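Local atomic coordinates of phosphoribosylaminoimidazole-succinocarboxamide synthase (PDB entry 2CNQ), a protein that catalyses the ATP-dependent joining of L-aspartate to the carboxylate of the imidazole ribotide CAIR, giving SAICAR in de novo purine biosynthesis. Residues I39-V44 against F262-L267; N48-K53 against D283-T288. One frame throughout, in Å; residues are numbered along the deposited sequence. Where two conformers were deposited one is given.

Interactions 1 and 2 pin two parts of one stretch of chain, residues 39-53, against two helices that follow each other, 261-269 and 282-300. Interaction 1 is the more buried and belongs to the active site: aliphatic side chains meet on one side, while Tyr42, Asp43 and Arg264 deal with ADP. Interaction 2 is partly buried, lies farther from the ligands (the Thr288 side chain is about 11 Å from a bound ADP and about 12 Å from AMZ), and is almost wholly apolar, with its polar groups bonded to residues around it. Their centres lie about 12 Å apart and the two are in contact: Phe262 and Trp266 pack on helix 282-300, and Ile39 CD1 lies 3.7 Å from Lys53 CE.

Interaction 1: residues I39-V44 against F262-L267; sequences ISAYDV and FLRDWL. With ADP (adenosine-5'-diphosphate), chain F; AMZ (aminoimidazole 4-carboxamide ribonucleotide), chain C.
Ala41 packs its methyl against helix 261-269, and this is the tight side of the contact: CB sits only 3.4 Å from Leu267 CD1, closer than carbons usually come. Beside it, Ile39 and Leu263 meet tip to tip, Ile39 CD1 being 3.6 Å from Leu263 CD2. Ile39 CG1 and Leu263 CG each stand anti to their own backbone N (chi1 174° for Leu263), which points the two chains at each other. The looser, more open side belongs to Tyr42. Its ring edge reaches the helix at Arg264, with OH 3.4 Å from Arg264 CB and hydrogen-bonded to Thr268, and the ring plane is turned 65° from the guanidinium. Exposed Asp265 just borders this side and turns its carboxylate to Gln261.

Beside this packing, at the turn and the end of the Arg264 side chain, lies the diphosphate of ADP. The type I' turn from Ala41 to Val44 presents two backbone amides, Tyr42 N to O1A and Asp43 N to O3A (2.7 Å), while Asp43 OD1 takes the ribose O2' at 2.6 Å. From the helix, Arg264 extends from CG to NE and gives NE to O1A at 2.8 Å. Its NH2 serves both ligands, ADP O2A in a nearly straight bond (178°) and AMZ O1 at 2.9 Å. One guanidinium thus ties nucleotide to ribotide, and would be expected to offset the negative charge of the alpha phosphate.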
loop_
_atom_site.group_PDB
_atom_site.type_symbol
_atom_site.label_atom_id
_atom_site.label_comp_id
_atom_site.label_asym_id
_atom_site.label_seq_id
_atom_site.Cartn_x
_atom_site.Cartn_y
_atom_site.Cartn_z
ATOM N N ILE A 39 -8.156 -8.780 4.333
ATOM C CA ILE A 39 -7.344 -7.853 5.085
ATOM C C ILE A 39 -6.460 -8.658 5.966
ATOM O O ILE A 39 -6.834 -9.703 6.450
ATOM C CB ILE A 39 -8.198 -6.866 5.852
ATOM C CG1 ILE A 39 -7.352 -5.789 6.515
ATOM C CG2 ILE A 39 -9.090 -7.552 6.849
ATOM C CD1 ILE A 39 -8.159 -4.625 7.004
ATOM N N SER A 40 -5.269 -8.171 6.159
ATOM C CA SER A 40 -4.278 -8.859 6.932
ATOM C C SER A 40 -3.669 -7.905 7.887
ATOM O O SER A 40 -3.701 -6.713 7.716
ATOM C CB SER A 40 -3.227 -9.386 5.998
ATOM O OG SER A 40 -2.588 -8.342 5.308
ATOM N N ALA A 41 -3.085 -8.445 8.926
ATOM C CA ALA A 41 -2.327 -7.629 9.845
ATOM C C ALA A 41 -1.291 -8.532 10.403
ATOM O O ALA A 41 -1.541 -9.701 10.641
ATOM C CB ALA A 41 -3.192 -7.096 10.916
ATOM N N TYR A 42 -0.114 -7.995 10.609
ATOM C CA TYR A 42 0.982 -8.782 11.101
ATOM C C TYR A 42 1.164 -10.021 10.257
ATOM O O TYR A 42 1.506 -11.077 10.763
ATOM C CB TYR A 42 0.822 -9.098 12.567
ATOM C CG TYR A 42 0.590 -7.872 13.384
ATOM C CD1 TYR A 42 1.575 -6.968 13.597
ATOM C CD2 TYR A 42 -0.635 -7.635 13.941
ATOM C CE1 TYR A 42 1.353 -5.862 14.371
ATOM C CE2 TYR A 42 -0.882 -6.563 14.704
ATOM C CZ TYR A 42 0.103 -5.667 14.919
ATOM O OH TYR A 42 -0.157 -4.591 15.718
ATOM N N ASP A 43 0.978 -9.872 8.958
ATOM C CA ASP A 43 1.220 -10.932 7.997
ATOM C C ASP A 43 0.279 -12.085 8.110
ATOM O O ASP A 43 0.555 -13.124 7.566
ATOM C CB ASP A 43 2.655 -11.387 7.985
ATOM C CG ASP A 43 3.547 -10.357 7.430
ATOM O OD1 ASP A 43 4.572 -10.099 8.048
ATOM O OD2 ASP A 43 3.233 -9.782 6.376
ATOM N N VAL A 44 -0.868 -11.889 8.741
ATOM C CA VAL A 44 -1.868 -12.913 8.772
ATOM C C VAL A 44 -3.159 -12.341 8.277
ATOM O O VAL A 44 -3.561 -11.258 8.652
ATOM C CB VAL A 44 -2.034 -13.304 10.234
ATOM C CG1 VAL A 44 -3.078 -14.326 10.356
ATOM C CG2 VAL A 44 -0.693 -13.775 10.803
ATOM N N PHE A 262 -5.600 0.724 12.779
ATOM C CA PHE A 262 -6.703 0.492 13.653
ATOM C C PHE A 262 -6.849 -0.991 13.902
ATOM O O PHE A 262 -7.058 -1.429 15.015
ATOM C CB PHE A 262 -7.940 1.025 13.002
ATOM C CG PHE A 262 -9.160 0.641 13.714
ATOM C CD1 PHE A 262 -10.006 -0.279 13.160
ATOM C CD2 PHE A 262 -9.440 1.150 14.960
ATOM C CE1 PHE A 262 -11.125 -0.681 13.822
ATOM C CE2 PHE A 262 -10.559 0.759 15.622
ATOM C CZ PHE A 262 -11.404 -0.168 15.054
ATOM N N LEU A 263 -6.795 -1.780 12.842
ATOM C CA LEU A 263 -6.956 -3.208 12.969
ATOM C C LEU A 263 -5.775 -3.794 13.647
ATOM O O LEU A 263 -5.921 -4.618 14.518
ATOM C CB LEU A 263 -7.155 -3.835 11.614
ATOM C CG LEU A 263 -7.185 -5.344 11.649
ATOM C CD1 LEU A 263 -8.340 -5.878 12.474
ATOM C CD2 LEU A 263 -7.207 -5.894 10.255
ATOM N N ARG A 264 -4.583 -3.401 13.258
ATOM C CA ARG A 264 -3.402 -3.905 13.918
ATOM C C ARG A 264 -3.507 -3.704 15.397
ATOM O O ARG A 264 -3.242 -4.601 16.187
ATOM C CB ARG A 264 -2.194 -3.184 13.407
ATOM C CG ARG A 264 -1.852 -3.435 11.984
ATOM C CD ARG A 264 -0.670 -2.648 11.623
ATOM N NE ARG A 264 -0.309 -2.802 10.226
ATOM C CZ ARG A 264 -0.163 -1.809 9.377
ATOM N NH1 ARG A 264 -0.319 -0.558 9.744
ATOM N NH2 ARG A 264 0.118 -2.098 8.133
ATOM N N ASP A 265 -3.857 -2.500 15.784
ATOM C CA ASP A 265 -3.901 -2.189 17.177
ATOM C C ASP A 265 -4.983 -2.945 17.887
ATOM O O ASP A 265 -4.796 -3.359 19.017
ATOM C CB ASP A 265 -4.046 -0.704 17.369
ATOM C CG ASP A 265 -2.802 0.082 17.012
ATOM O OD1 ASP A 265 -2.913 1.311 17.012
ATOM O OD2 ASP A 265 -1.756 -0.497 16.754
ATOM N N TRP A 266 -6.121 -3.116 17.246
ATOM C CA TRP A 266 -7.187 -3.862 17.844
ATOM C C TRP A 266 -6.735 -5.288 18.072
ATOM O O TRP A 266 -6.950 -5.861 19.117
ATOM C CB TRP A 266 -8.420 -3.853 16.949
ATOM C CG TRP A 266 -9.516 -4.602 17.545
ATOM C CD1 TRP A 266 -10.379 -4.163 18.475
ATOM C CD2 TRP A 266 -9.826 -5.971 17.310
ATOM N NE1 TRP A 266 -11.229 -5.167 18.839
ATOM C CE2 TRP A 266 -10.921 -6.285 18.124
ATOM C CE3 TRP A 266 -9.343 -6.936 16.453
ATOM C CZ2 TRP A 266 -11.492 -7.534 18.147
ATOM C CZ3 TRP A 266 -9.919 -8.188 16.494
ATOM C CH2 TRP A 266 -10.984 -8.463 17.319
ATOM N N LEU A 267 -6.094 -5.878 17.090
ATOM C CA LEU A 267 -5.642 -7.230 17.243
ATOM C C LEU A 267 -4.685 -7.296 18.373
ATOM O O LEU A 267 -4.783 -8.174 19.208
ATOM C CB LEU A 267 -4.981 -7.691 15.986
ATOM C CG LEU A 267 -5.928 -7.866 14.804
ATOM C CD1 LEU A 267 -5.143 -7.945 13.545
ATOM C CD2 LEU A 267 -6.753 -9.149 14.977
HETATM P PB ADP F . 0.319 -7.469 6.402
HETATM O O1B ADP F . -0.099 -8.853 6.031
HETATM O O2B ADP F . 1.699 -7.093 5.934
HETATM O O3B ADP F . -0.771 -6.479 6.062
HETATM P PA ADP F . 0.912 -5.872 8.333
HETATM O O1A ADP F . 0.600 -5.422 9.708
HETATM O O2A ADP F . 0.389 -4.835 7.409
HETATM O O3A ADP F . 0.492 -7.353 7.995
HETATM O "O5'" ADP F . 2.453 -5.942 8.064
HETATM C "C5'" ADP F . 3.160 -4.734 7.881
HETATM C "C4'" ADP F . 4.664 -4.911 7.836
HETATM O "O4'" ADP F . 5.077 -5.343 9.128
HETATM C "C3'" ADP F . 5.040 -5.967 6.829
HETATM O "O3'" ADP F . 6.303 -5.658 6.267
HETATM C "C2'" ADP F . 5.117 -7.189 7.689
HETATM O "O2'" ADP F . 6.014 -8.128 7.155
HETATM C "C1'" ADP F . 5.646 -6.632 8.990
HETATM N N9 ADP F . 5.238 -7.417 10.150
HETATM C C8 ADP F . 4.050 -7.977 10.299
HETATM N N7 ADP F . 3.978 -8.641 11.460
HETATM C C5 ADP F . 5.142 -8.480 12.068
HETATM C C6 ADP F . 5.644 -8.943 13.343
HETATM N N6 ADP F . 4.840 -9.699 14.128
HETATM N N1 ADP F . 6.907 -8.588 13.643
HETATM C C2 ADP F . 7.681 -7.832 12.807
HETATM N N3 ADP F . 7.255 -7.365 11.610
HETATM C C4 ADP F . 5.997 -7.667 11.208
HETATM O O5 AMZ C . 2.619 -4.357 3.044
HETATM C C6 AMZ C . 3.709 -4.279 3.569
HETATM N N2 AMZ C . 4.622 -5.242 3.514
HETATM C C3A AMZ C . 4.098 -3.081 4.288
HETATM C C7A AMZ C . 3.312 -1.990 4.502
HETATM N N3 AMZ C . 2.074 -1.669 4.082
HETATM N N1 AMZ C . 5.292 -2.898 4.879
HETATM C C5 AMZ C . 5.255 -1.709 5.438
HETATM N N AMZ C . 4.043 -1.148 5.231
HETATM C C1 AMZ C . 3.653 0.180 5.635
HETATM C C2 AMZ C . 2.888 0.232 6.923
HETATM C C3 AMZ C . 3.206 1.611 7.427
HETATM O O2 AMZ C . 2.362 2.498 6.727
HETATM O O1 AMZ C . 1.517 0.001 6.679
HETATM O O AMZ C . 4.842 0.872 5.894
HETATM C C AMZ C . 4.645 1.780 6.968
HETATM C C4 AMZ C . 5.661 1.540 8.035
HETATM O O3 AMZ C . 5.306 0.361 8.739
HETATM P P AMZ C . 6.135 -0.016 10.049
HETATM O OP1 AMZ C . 7.493 -0.452 9.609
HETATM O O4 AMZ C . 5.340 -1.147 10.655
HETATM O OP2 AMZ C . 6.221 1.178 10.943
#

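Interaction 2: residues N48-K53 against D283-T288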
loop_
_atom_site.group_PDB
_atom_site.type_symbol
_atom_site.label_atom_id
_atom_site.label_comp_id
_atom_site.label_asym_id
_atom_site.label_seq_id
_atom_site.Cartn_x
_atom_site.Cartn_y
_atom_site.Cartn_z
ATOM N N ASN A 48 -12.359 -12.938 7.980
ATOM C CA ASN A 48 -13.358 -12.253 7.258
ATOM C C ASN A 48 -12.794 -11.055 6.552
ATOM O O ASN A 48 -11.692 -10.615 6.771
ATOM C CB ASN A 48 -14.535 -11.909 8.147
ATOM C CG ASN A 48 -14.184 -11.165 9.394
ATOM O OD1 ASN A 48 -13.083 -11.218 9.908
ATOM N ND2 ASN A 48 -15.186 -10.491 9.935
ATOM N N SER A 49 -13.573 -10.570 5.632
ATOM C CA SER A 49 -13.168 -9.548 4.726
ATOM C C SER A 49 -13.770 -8.209 5.112
ATOM O O SER A 49 -14.627 -8.098 5.978
ATOM C CB SER A 49 -13.613 -10.008 3.333
ATOM O OG SER A 49 -12.686 -10.989 2.768
ATOM N N ILE A 50 -13.270 -7.189 4.455
ATOM C CA ILE A 50 -13.816 -5.852 4.564
ATOM C C ILE A 50 -14.487 -5.592 3.237
ATOM O O ILE A 50 -13.810 -5.419 2.247
ATOM C CB ILE A 50 -12.726 -4.832 4.814
ATOM C CG1 ILE A 50 -11.870 -5.110 6.046
ATOM C CG2 ILE A 50 -13.333 -3.456 4.891
ATOM C CD1 ILE A 50 -12.552 -5.116 7.350
ATOM N N PRO A 51 -15.799 -5.591 3.172
ATOM C CA PRO A 51 -16.435 -5.488 1.878
ATOM C C PRO A 51 -15.971 -4.288 1.123
ATOM O O PRO A 51 -15.944 -3.175 1.636
ATOM C CB PRO A 51 -17.919 -5.402 2.201
ATOM C CG PRO A 51 -18.013 -6.153 3.476
ATOM C CD PRO A 51 -16.765 -5.846 4.236
ATOM N N GLU A 52 -15.619 -4.526 -0.113
ATOM C CA GLU A 52 -15.184 -3.501 -1.044
ATOM C C GLU A 52 -13.889 -2.837 -0.713
ATOM O O GLU A 52 -13.483 -1.944 -1.393
ATOM C CB GLU A 52 -16.266 -2.477 -1.329
ATOM C CG GLU A 52 -17.485 -3.095 -1.978
ATOM C CD GLU A 52 -18.406 -3.760 -0.989
ATOM O OE1 GLU A 52 -18.753 -3.092 -0.002
ATOM O OE2 GLU A 52 -18.822 -4.914 -1.198
ATOM N N LYS A 53 -13.183 -3.318 0.290
ATOM C CA LYS A 53 -11.866 -2.779 0.559
ATOM C C LYS A 53 -11.013 -2.826 -0.667
ATOM O O LYS A 53 -10.269 -1.906 -0.923
ATOM C CB LYS A 53 -11.257 -3.571 1.674
ATOM C CG LYS A 53 -9.837 -3.200 1.983
ATOM C CD LYS A 53 -9.356 -3.950 3.187
ATOM C CE LYS A 53 -7.882 -3.812 3.380
ATOM N NZ LYS A 53 -7.124 -4.769 2.544
ATOM N N ASP A 283 -18.184 -4.817 14.350
ATOM C CA ASP A 283 -17.832 -3.469 14.692
ATOM C C ASP A 283 -16.469 -3.107 14.164
ATOM O O ASP A 283 -16.246 -1.992 13.730
ATOM C CB ASP A 283 -17.806 -3.395 16.214
ATOM C CG ASP A 283 -17.458 -2.080 16.714
ATOM O OD1 ASP A 283 -18.205 -1.162 16.385
ATOM O OD2 ASP A 283 -16.450 -1.961 17.432
ATOM N N ILE A 284 -15.548 -4.050 14.223
ATOM C CA ILE A 284 -14.211 -3.809 13.763
ATOM C C ILE A 284 -14.170 -3.791 12.266
ATOM O O ILE A 284 -13.495 -2.975 11.687
ATOM C CB ILE A 284 -13.290 -4.855 14.352
ATOM C CG1 ILE A 284 -13.290 -4.761 15.878
ATOM C CG2 ILE A 284 -11.902 -4.725 13.808
ATOM C CD1 ILE A 284 -12.976 -3.396 16.435
ATOM N N VAL A 285 -14.902 -4.684 11.623
ATOM C CA VAL A 285 -15.025 -4.616 10.184
ATOM C C VAL A 285 -15.516 -3.268 9.803
ATOM O O VAL A 285 -14.972 -2.606 8.933
ATOM C CB VAL A 285 -16.001 -5.676 9.685
ATOM C CG1 VAL A 285 -16.294 -5.477 8.229
ATOM C CG2 VAL A 285 -15.475 -7.046 9.941
ATOM N N ASP A 286 -16.589 -2.850 10.429
ATOM C CA ASP A 286 -17.233 -1.637 10.013
ATOM C C ASP A 286 -16.362 -0.450 10.276
ATOM O O ASP A 286 -16.267 0.438 9.456
ATOM C CB ASP A 286 -18.541 -1.488 10.740
ATOM C CG ASP A 286 -19.568 -2.509 10.321
ATOM O OD1 ASP A 286 -20.592 -2.558 11.013
ATOM O OD2 ASP A 286 -19.385 -3.211 9.323
ATOM N N ARG A 287 -15.698 -0.428 11.407
ATOM C CA ARG A 287 -14.868 0.702 11.760
ATOM C C ARG A 287 -13.661 0.780 10.861
ATOM O O ARG A 287 -13.231 1.839 10.479
ATOM C CB ARG A 287 -14.474 0.588 13.214
ATOM C CG ARG A 287 -15.647 0.918 14.124
ATOM C CD ARG A 287 -15.437 0.452 15.535
ATOM N NE ARG A 287 -14.409 1.230 16.187
ATOM C CZ ARG A 287 -13.899 0.917 17.371
ATOM N NH1 ARG A 287 -14.314 -0.160 18.026
ATOM N NH2 ARG A 287 -12.956 1.677 17.894
ATOM N N THR A 288 -13.119 -0.370 10.537
ATOM C CA THR A 288 -12.004 -0.391 9.628
ATOM C C THR A 288 -12.431 0.122 8.281
ATOM O O THR A 288 -11.786 0.949 7.684
ATOM C CB THR A 288 -11.481 -1.808 9.486
ATOM O OG1 THR A 288 -11.021 -2.244 10.752
ATOM C CG2 THR A 288 -10.335 -1.872 8.551
#
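Val285 and Ile50 carry the apolar part of this contact, where helix 282-300 meets the irregular segment 48-53. Ile50 lays its CD1 over the helix backbone, 3.8 Å from Val285 CA, and the same methyl reaches Val285 CG1 and, at 4.1 Å, Thr288 CB. It is chi2 of Ile50, at -62°, that places CD1 there. Pro51 adds its ring carbon CD, 4.0 Å from Val285 CG1, the two side chains crossing at about a right angle. The branches of Val285 divide the work: CG1 faces Ile50, Pro51 and Ser49 O, whereas CG2 lies 3.5 Å from Asn48 ND2. An alanine at Val285 removes both methyls and would probably open a gap beside Ile50 CD1 and Pro51 CD and leave the Asn48 amide without the carbon it rests on.

The polar groups find partners within the helix segment or in other parts of the chain. Asn48 OD1 accepts from Met280 N, and Ser49 OG, in one of its two conformers, bonds to Thr4. On the helix, Thr288 OG1 donates to Ile284 O at 2.7 Å; that oxygen also takes Thr288 N, and the two donors approach from opposite faces of its plane. A salt bridge from Arg287 NH1 to the syn side of Asp283 OD2 rests on one of two conformers of the arginine and is less certain.

Around the contact, the type II turn from Ile50 to Lys53 leads through the N-cap Glu52 into helix 53-67. Pro51 O accepts a hydrogen bond from Arg289 NE, on the next residue of helix 282-300, while Ile284 and Thr288 of that helix pack on helix 261-269.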